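Local coordinates for 182aa long hypothetical protein (Pyrococcus horikoshii, PDB 2GAN) that is of unknown function but, as a member of the GNAT family, probably transfers an acetyl group from acetyl-CoA to an unidentified acceptor, at residues Tyr153-Tyr156 with Tyr157-Gly161. Sequence-based numbering, arbitrary orientation.
With SO4 (sulfate ion), chain G.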
loop_
_atom_site.group_PDB
_atom_site.type_symbol
_atom_site.label_atom_id
_atom_site.label_comp_id
_atom_site.label_asym_id
_atom_site.label_seq_id
_atom_site.Cartn_x
_atom_site.Cartn_y
_atom_site.Cartn_z
ATOM N N TYR A 153 -2.871 -4.500 -2.232
ATOM C CA TYR A 153 -3.604 -5.490 -3.005
ATOM C C TYR A 153 -3.130 -5.604 -4.439
ATOM O O TYR A 153 -2.913 -6.704 -4.940
ATOM C CB TYR A 153 -5.103 -5.206 -2.976
ATOM C CG TYR A 153 -5.775 -5.724 -1.729
ATOM C CD1 TYR A 153 -5.851 -4.944 -0.577
ATOM C CD2 TYR A 153 -6.289 -7.020 -1.685
ATOM C CE1 TYR A 153 -6.424 -5.442 0.591
ATOM C CE2 TYR A 153 -6.859 -7.531 -0.526
ATOM C CZ TYR A 153 -6.925 -6.737 0.610
ATOM O OH TYR A 153 -7.479 -7.234 1.766
ATOM N N SER A 154 -2.962 -4.471 -5.103
ATOM C CA SER A 154 -2.513 -4.509 -6.476
ATOM C C SER A 154 -1.177 -5.239 -6.573
ATOM O O SER A 154 -1.006 -6.119 -7.406
ATOM C CB SER A 154 -2.383 -3.095 -7.034
ATOM O OG SER A 154 -2.137 -3.155 -8.422
ATOM N N TYR A 155 -0.243 -4.880 -5.704
ATOM C CA TYR A 155 1.074 -5.502 -5.687
ATOM C C TYR A 155 0.951 -7.019 -5.531
ATOM O O TYR A 155 1.576 -7.785 -6.265
ATOM C CB TYR A 155 1.899 -4.937 -4.529
ATOM C CG TYR A 155 3.361 -5.328 -4.554
ATOM C CD1 TYR A 155 4.241 -4.752 -5.469
ATOM C CD2 TYR A 155 3.868 -6.255 -3.638
ATOM C CE1 TYR A 155 5.602 -5.084 -5.467
ATOM C CE2 TYR A 155 5.222 -6.591 -3.632
ATOM C CZ TYR A 155 6.079 -5.994 -4.553
ATOM O OH TYR A 155 7.412 -6.305 -4.532
ATOM N N TYR A 156 0.139 -7.450 -4.573
ATOM C CA TYR A 156 -0.051 -8.882 -4.334
ATOM C C TYR A 156 -0.645 -9.582 -5.560
ATOM O O TYR A 156 -0.102 -10.576 -6.055
ATOM C CB TYR A 156 -0.983 -9.094 -3.141
ATOM C CG TYR A 156 -1.049 -10.525 -2.662
ATOM C CD1 TYR A 156 -0.099 -11.024 -1.768
ATOM C CD2 TYR A 156 -2.073 -11.373 -3.079
ATOM C CE1 TYR A 156 -0.171 -12.329 -1.294
ATOM C CE2 TYR A 156 -2.158 -12.681 -2.611
ATOM C CZ TYR A 156 -1.204 -13.150 -1.717
ATOM O OH TYR A 156 -1.295 -14.432 -1.236
ATOM N N TYR A 157 -1.766 -9.055 -6.040
ATOM C CA TYR A 157 -2.449 -9.630 -7.186
ATOM C C TYR A 157 -1.553 -9.695 -8.424
ATOM O O TYR A 157 -1.513 -10.714 -9.121
ATOM C CB TYR A 157 -3.711 -8.826 -7.503
ATOM C CG TYR A 157 -4.853 -8.973 -6.510
ATOM C CD1 TYR A 157 -5.283 -10.230 -6.093
ATOM C CD2 TYR A 157 -5.572 -7.857 -6.069
ATOM C CE1 TYR A 157 -6.404 -10.380 -5.273
ATOM C CE2 TYR A 157 -6.703 -7.995 -5.246
ATOM C CZ TYR A 157 -7.110 -9.261 -4.861
ATOM O OH TYR A 157 -8.246 -9.416 -4.104
HETATM N N MSE A 158 -0.840 -8.604 -8.683
HETATM C CA MSE A 158 0.058 -8.503 -9.825
HETATM C C MSE A 158 0.988 -9.717 -9.930
HETATM O O MSE A 158 1.038 -10.376 -10.962
HETATM C CB MSE A 158 0.882 -7.217 -9.715
HETATM C CG MSE A 158 1.347 -6.653 -11.041
HETATM SE SE MSE A 158 -0.125 -6.028 -12.128
HETATM C CE MSE A 158 -0.130 -4.185 -11.552
ATOM N N LYS A 159 1.714 -10.020 -8.860
ATOM C CA LYS A 159 2.631 -11.153 -8.878
ATOM C C LYS A 159 1.893 -12.458 -8.608
ATOM O O LYS A 159 2.480 -13.435 -8.155
ATOM C CB LYS A 159 3.750 -10.944 -7.846
ATOM C CG LYS A 159 3.293 -10.953 -6.403
ATOM C CD LYS A 159 4.271 -10.207 -5.501
ATOM C CE LYS A 159 5.669 -10.810 -5.531
ATOM N NZ LYS A 159 5.702 -12.205 -5.000
ATOM N N LYS A 160 0.598 -12.467 -8.905
ATOM C CA LYS A 160 -0.230 -13.645 -8.699
ATOM C C LYS A 160 -0.982 -14.012 -9.977
ATOM O O LYS A 160 -1.931 -14.797 -9.949
ATOM C CB LYS A 160 -1.226 -13.381 -7.576
ATOM C CG LYS A 160 -1.200 -14.414 -6.480
ATOM C CD LYS A 160 0.149 -14.473 -5.812
ATOM C CE LYS A 160 0.137 -15.490 -4.695
ATOM N NZ LYS A 160 1.452 -15.568 -4.010
ATOM N N GLY A 161 -0.561 -13.422 -11.091
ATOM C CA GLY A 161 -1.188 -13.706 -12.364
ATOM C C GLY A 161 -2.117 -12.625 -12.872
ATOM O O GLY A 161 -2.622 -12.726 -13.988
HETATM S S SO4 G . 0.369 -15.941 1.500
HETATM O O1 SO4 G . 0.008 -17.191 0.824
HETATM O O2 SO4 G . -0.765 -15.467 2.316
HETATM O O3 SO4 G . 0.712 -14.931 0.488
HETATM O O4 SO4 G . 1.531 -16.169 2.379
#
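Tyr153 and Tyr157, one helical turn apart, run side by side, their rings inclined at 43°, and CE2 of Tyr157 comes up to the edge of the Tyr153 ring, 3.7 Å from CD2. In both, CG is anti to the carbonyl carbon (chi1 -82° and -71°), which sends the two rings out in the same direction. Sulfate O3 sits at the edge of the Tyr156 ring, in its plane, and accepts a hydrogen bond from the phenol OH at 2.7 Å. Lys160 crosses the same ring obliquely, its CE 4.0 Å from CZ of Tyr156. A phenylalanine in place of Tyr156 would probably leave sulfate O3 without this donor and Lys160 CE without the hydroxyl it packs against. Along the backbone, Tyr157 N bonds nearly straight to Tyr153 O (2.8 Å) and Met158 N to Ser154 O, while Lys159 N reaches Tyr155 O only weakly as the helix ends. Backbone N atoms of Gly122, Gly124 and Ser125 of the second subunit also hold the sulfate; their glycine-rich loop binds CoA pyrophosphate in GNAT enzymes, a site the ion, probably from the crystallisation liquor, may mark. In its own chain, helix 152-158 rests Ser154 and Tyr157 on Leu174 of strand 172-176, and Gly161 leads into strand 162-166.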